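Local coordinates for heme-binding protein A / AI-2 binding protein A (Helicobacter pylori SS1, PDB 6OFQ), which binds short peptides, here the tetrapeptide STSA, in the periplasm and probably hands them to an ABC transporter for uptake, at residues Y62-V66 and L179-S185; P77-W83 and F94-V100. The contacts are given in a common frame with arbitrary orientation. Residue numbers count along the deposited sequence, not the author numbering.

In the fold
From the N terminus, the chain leaves helix 52-61 and runs through residues 62-66 into strand 66-68, then returns as strand 75-85, turns, and comes back as strand 91-96. Contact 2 closes this short hairpin, pairing 77-83 with 94-100 inside the five-stranded antiparallel sheet. Contact 1 closes a loop of more than a hundred residues, with contact 2 nested within it, and fastens the loop after helix 175-178 to the segment leading into edge strand 66-68. The two touch directly: Leu79 N is 3.0 Å from Thr64 O, Ala80 N is 2.9 Å from Leu65 O, and Leu179 CD1 rests on Phe94 CZ at 3.2 Å.

Contact 1: residues Y62-V66 and L179-S185; sequences YDTLV and LGMDFLS
Two loops lie side by side, Thr64 CA 4.7 Å from Ser185 CA and Val66 CA 5.0 Å from Gly180 CA. Residues 62-64 are extended; Leu65 (phi/psi -66/-42) kinks the chain. Leu179 (m, t) puts O 3.3 Å from Thr64 CB, CB 4.1 Å from Val66 CG2 and CD1 4.4 Å from Leu65 CD1; a water joins Leu179 O and Leu184 O to Leu65 N. Gly180 CA makes a CA-H...O contact with Val66 O (3.3 Å); another water links Gly180 O to Thr64 OG1. With Thr64 in p, Thr64 OG1 donates to Val66 O (2.7 Å) and Thr64 CG2 lies 3.4 Å from Met181 O. After the 3-10 turn 182-183, Asp182 O accepts from Ser185 N (3.0 Å) and Ser185 OG (2.6 Å). Ser185 CA makes a CA-H...O contact with Asp63 O (3.5 Å). The loops share no direct hydrogen bond; waters and van der Waals contacts join them. Leu65, Leu179 and Leu184 pack on helix 116-127, the first two also on strand 91-96.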
# COMPACT_ATOMS: atom_id res chain seq x y z
N TYR A 62 4.94 -5.78 -13.65
CA TYR A 62 5.94 -6.67 -13.05
C TYR A 62 5.28 -7.88 -12.39
O TYR A 62 4.16 -7.78 -11.90
CB TYR A 62 6.75 -6.01 -11.94
CG TYR A 62 7.57 -4.80 -12.39
CD1 TYR A 62 8.79 -4.97 -13.00
CD2 TYR A 62 7.10 -3.52 -12.23
CE1 TYR A 62 9.59 -3.89 -13.37
CE2 TYR A 62 7.91 -2.45 -12.57
CZ TYR A 62 9.15 -2.64 -13.12
OH TYR A 62 9.94 -1.53 -13.41
N ASP A 63 6.00 -9.00 -12.36
CA ASP A 63 5.72 -10.12 -11.49
C ASP A 63 6.70 -10.26 -10.37
O ASP A 63 7.80 -9.70 -10.36
CB ASP A 63 5.72 -11.41 -12.28
CG ASP A 63 4.62 -11.43 -13.31
OD1 ASP A 63 3.44 -11.20 -12.96
OD2 ASP A 63 4.90 -11.67 -14.51
N THR A 64 6.24 -11.07 -9.42
CA THR A 64 6.98 -11.45 -8.23
C THR A 64 7.23 -12.97 -8.24
O THR A 64 6.73 -13.68 -9.11
CB THR A 64 6.22 -11.00 -6.95
OG1 THR A 64 4.82 -11.17 -7.14
CG2 THR A 64 6.49 -9.51 -6.62
N LEU A 65 7.96 -13.47 -7.23
CA LEU A 65 8.21 -14.93 -7.16
C LEU A 65 6.94 -15.76 -6.92
O LEU A 65 6.70 -16.82 -7.52
CB LEU A 65 9.24 -15.23 -6.09
CG LEU A 65 10.67 -14.78 -6.40
CD1 LEU A 65 11.51 -15.05 -5.16
CD2 LEU A 65 11.26 -15.63 -7.53
N VAL A 66 6.11 -15.24 -6.02
CA VAL A 66 4.77 -15.74 -5.74
C VAL A 66 3.78 -14.62 -5.90
O VAL A 66 4.22 -13.45 -5.89
CB VAL A 66 4.68 -16.36 -4.32
CG1 VAL A 66 5.78 -17.42 -4.16
CG2 VAL A 66 4.77 -15.30 -3.21
N LEU A 179 7.19 -12.08 -0.29
CA LEU A 179 7.75 -12.27 -1.63
C LEU A 179 6.73 -12.00 -2.69
O LEU A 179 7.10 -11.92 -3.88
CB LEU A 179 8.32 -13.70 -1.82
CG LEU A 179 9.41 -14.02 -0.82
CD1 LEU A 179 9.84 -15.47 -1.13
CD2 LEU A 179 10.55 -13.07 -0.96
N GLY A 180 5.44 -11.83 -2.40
CA GLY A 180 4.39 -11.39 -3.32
C GLY A 180 4.22 -9.91 -3.34
O GLY A 180 3.40 -9.45 -4.13
N MET A 181 4.94 -9.15 -2.53
CA MET A 181 4.74 -7.69 -2.43
C MET A 181 5.43 -6.96 -3.59
O MET A 181 6.52 -7.37 -4.02
CB MET A 181 5.19 -7.18 -1.09
CG MET A 181 4.33 -7.70 0.03
SD MET A 181 4.86 -7.27 1.69
CE MET A 181 4.87 -5.47 1.58
N ASP A 182 4.87 -5.80 -3.93
CA ASP A 182 5.31 -5.03 -5.08
C ASP A 182 6.81 -4.66 -5.02
O ASP A 182 7.45 -4.65 -6.08
CB ASP A 182 4.45 -3.79 -5.17
CG ASP A 182 2.99 -4.10 -5.39
OD1 ASP A 182 2.35 -4.45 -4.38
OD2 ASP A 182 2.51 -4.04 -6.53
N PHE A 183 7.33 -4.37 -3.84
CA PHE A 183 8.73 -3.95 -3.75
C PHE A 183 9.71 -5.02 -4.15
O PHE A 183 10.88 -4.72 -4.39
CB PHE A 183 9.04 -3.30 -2.39
CG PHE A 183 9.30 -4.29 -1.27
CD1 PHE A 183 8.30 -5.00 -0.61
CD2 PHE A 183 10.60 -4.53 -0.86
CE1 PHE A 183 8.54 -5.82 0.47
CE2 PHE A 183 10.86 -5.35 0.23
CZ PHE A 183 9.86 -6.06 0.86
N LEU A 184 9.24 -6.27 -4.15
CA LEU A 184 10.06 -7.41 -4.53
C LEU A 184 9.76 -7.88 -5.93
O LEU A 184 10.05 -9.04 -6.30
CB LEU A 184 9.95 -8.52 -3.49
CG LEU A 184 10.47 -8.10 -2.13
CD1 LEU A 184 10.20 -9.21 -1.12
CD2 LEU A 184 11.95 -7.67 -2.14
N SER A 185 9.22 -7.01 -6.76
CA SER A 185 9.10 -7.24 -8.17
C SER A 185 10.43 -7.55 -8.88
O SER A 185 11.49 -7.06 -8.46
CB SER A 185 8.53 -5.98 -8.79
OG SER A 185 7.18 -5.74 -8.47
O HOH W 1 4.59 -6.45 -8.85
O HOH W 2 3.55 -8.52 -6.89
O HOH W 3 9.41 -11.73 -5.47

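Contact 2: residues P77-W83 and F94-V100; sequences PALATSW and FHLRKGV
Strands 75-85 and 91-96 run antiparallel, and a beta bulge interrupts their register. Ala80 faces Leu96 as a non-hydrogen-bonded pair (CA-CA 4.2 Å); past Thr81, where the chain turns a corner (phi/psi -81/-32), Ser82 pairs with His95 as a hydrogen-bonded pair and Trp83 with Phe94 as a non-hydrogen-bonded one (CA-CA 4.4 Å). Backbone hydrogen bonds run from His95 N to Ser82 O (2.9 Å), Thr81 N to His95 O (2.9 Å) and Arg97 N to Leu79 O (2.8 Å).

Arg97 is the most elaborate side chain. Extended through chi1 and chi2 (both t), it bends at chi3 (m) so that NE and NH2 both donate to Ala78 O, at 2.8 and 2.9 Å; Thr81 CG2 lies over one face of the guanidinium, 3.6 Å from Arg97 CZ. Thr81, chi1 p, shares a water with Leu96 O through OG1.

Phe94 (m, chi2 -89°) leans across to its partner strand: CD1 is 3.6 Å from both Ala80 CB, at the ring edge, and Trp83 CB. Trp83 takes chi1 p, and its five-membered ring lies oblique to the Phe94 ring, centroids 5.3 Å apart and planes at 38°. On the other face, His95 (m) brings CD2 within 3.2 Å of Ser82 OG, while His95 NE2 is hydrogen-bonded to Asp84 OD2. Leu79 (m, t) sends CD2 to Val100 CG1, 3.9 Å away.

This is a bulged beta hairpin whose strands lie second and third in the five-stranded antiparallel sheet of this type II periplasmic binding protein, between strand 66-68 and strand 163-168.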
# COMPACT_ATOMS: atom_id res chain seq x y z
N PRO A 77 1.58 -19.72 -7.25
CA PRO A 77 2.84 -19.57 -7.98
C PRO A 77 2.88 -18.42 -8.99
O PRO A 77 1.83 -17.98 -9.42
CB PRO A 77 3.04 -20.88 -8.67
CG PRO A 77 2.28 -21.82 -7.77
CD PRO A 77 1.04 -21.07 -7.42
N ALA A 78 4.07 -17.85 -9.18
CA ALA A 78 4.22 -16.77 -10.18
C ALA A 78 5.55 -17.06 -10.86
O ALA A 78 5.63 -18.05 -11.59
CB ALA A 78 4.11 -15.39 -9.55
N LEU A 79 6.56 -16.20 -10.73
CA LEU A 79 7.84 -16.43 -11.39
C LEU A 79 8.56 -17.68 -10.82
O LEU A 79 9.48 -18.20 -11.47
CB LEU A 79 8.76 -15.22 -11.41
CG LEU A 79 8.23 -14.07 -12.33
CD1 LEU A 79 9.14 -12.86 -12.21
CD2 LEU A 79 8.14 -14.54 -13.80
N ALA A 80 8.20 -18.08 -9.59
CA ALA A 80 8.55 -19.41 -9.09
C ALA A 80 7.35 -20.29 -9.34
O ALA A 80 6.20 -20.03 -8.93
CB ALA A 80 8.88 -19.42 -7.60
N THR A 81 7.60 -21.47 -9.92
CA THR A 81 6.57 -22.50 -10.13
C THR A 81 6.31 -23.34 -8.88
O THR A 81 5.20 -23.85 -8.70
CB THR A 81 6.85 -23.46 -11.28
OG1 THR A 81 8.21 -23.94 -11.14
CG2 THR A 81 6.76 -22.67 -12.64
N SER A 82 7.35 -23.54 -8.07
CA SER A 82 7.21 -24.30 -6.82
C SER A 82 8.33 -23.91 -5.86
O SER A 82 9.27 -23.18 -6.21
CB SER A 82 7.26 -25.80 -7.11
OG SER A 82 8.57 -26.15 -7.45
N TRP A 83 8.17 -24.39 -4.62
CA TRP A 83 9.16 -24.01 -3.63
C TRP A 83 9.09 -25.00 -2.49
O TRP A 83 8.10 -25.70 -2.31
CB TRP A 83 8.96 -22.58 -3.07
CG TRP A 83 7.57 -22.28 -2.62
CD1 TRP A 83 7.06 -22.44 -1.36
CD2 TRP A 83 6.49 -21.76 -3.41
NE1 TRP A 83 5.74 -22.07 -1.33
CE2 TRP A 83 5.39 -21.64 -2.57
CE3 TRP A 83 6.39 -21.38 -4.75
CZ2 TRP A 83 4.15 -21.21 -3.03
CZ3 TRP A 83 5.17 -20.96 -5.18
CH2 TRP A 83 4.08 -20.89 -4.34
N PHE A 94 13.38 -21.76 -4.18
CA PHE A 94 12.40 -21.45 -5.25
C PHE A 94 12.89 -21.98 -6.59
O PHE A 94 14.03 -21.74 -6.99
CB PHE A 94 12.17 -19.93 -5.35
CG PHE A 94 11.41 -19.40 -4.16
CD1 PHE A 94 10.01 -19.35 -4.14
CD2 PHE A 94 12.10 -18.94 -3.05
CE1 PHE A 94 9.32 -18.94 -3.02
CE2 PHE A 94 11.44 -18.51 -1.91
CZ PHE A 94 10.05 -18.55 -1.92
N HIS A 95 11.99 -22.72 -7.22
CA HIS A 95 12.23 -23.24 -8.55
C HIS A 95 11.59 -22.26 -9.53
O HIS A 95 10.37 -22.10 -9.50
CB HIS A 95 11.62 -24.67 -8.62
CG HIS A 95 12.06 -25.58 -7.50
ND1 HIS A 95 13.32 -26.13 -7.52
CD2 HIS A 95 11.56 -25.85 -6.26
CE1 HIS A 95 13.54 -26.78 -6.39
NE2 HIS A 95 12.48 -26.63 -5.60
N LEU A 96 12.37 -21.69 -10.43
CA LEU A 96 11.94 -20.58 -11.24
C LEU A 96 11.30 -21.14 -12.51
O LEU A 96 11.73 -22.19 -13.08
CB LEU A 96 13.08 -19.64 -11.52
CG LEU A 96 13.84 -19.05 -10.33
CD1 LEU A 96 14.87 -18.09 -10.82
CD2 LEU A 96 12.87 -18.37 -9.36
N ARG A 97 10.27 -20.43 -12.97
CA ARG A 97 9.61 -20.71 -14.23
C ARG A 97 10.55 -20.47 -15.41
O ARG A 97 11.26 -19.44 -15.42
CB ARG A 97 8.40 -19.74 -14.38
CG ARG A 97 7.38 -20.16 -15.43
CD ARG A 97 6.20 -19.18 -15.34
NE ARG A 97 5.47 -19.32 -14.09
CZ ARG A 97 4.48 -20.16 -13.82
NH1 ARG A 97 4.06 -21.09 -14.68
NH2 ARG A 97 3.96 -20.20 -12.58
N LYS A 98 10.60 -21.43 -16.33
CA LYS A 98 11.42 -21.32 -17.54
C LYS A 98 10.59 -20.79 -18.68
O LYS A 98 9.37 -20.94 -18.75
CB LYS A 98 11.96 -22.72 -17.86
CG LYS A 98 12.88 -23.29 -16.77
CD LYS A 98 13.42 -24.64 -17.27
CE LYS A 98 14.27 -25.29 -16.21
NZ LYS A 98 14.85 -26.51 -16.82
N GLY A 99 11.32 -20.22 -19.62
CA GLY A 99 10.75 -19.68 -20.85
C GLY A 99 9.87 -18.46 -20.66
O GLY A 99 9.01 -18.18 -21.50
N VAL A 100 10.13 -17.67 -19.62
CA VAL A 100 9.43 -16.39 -19.41
C VAL A 100 10.37 -15.36 -20.00
O VAL A 100 11.57 -15.30 -19.71
CB VAL A 100 9.31 -16.15 -17.90
CG1 VAL A 100 8.78 -14.74 -17.64
CG2 VAL A 100 8.50 -17.23 -17.24
O HOH W 4 9.82 -24.40 -13.43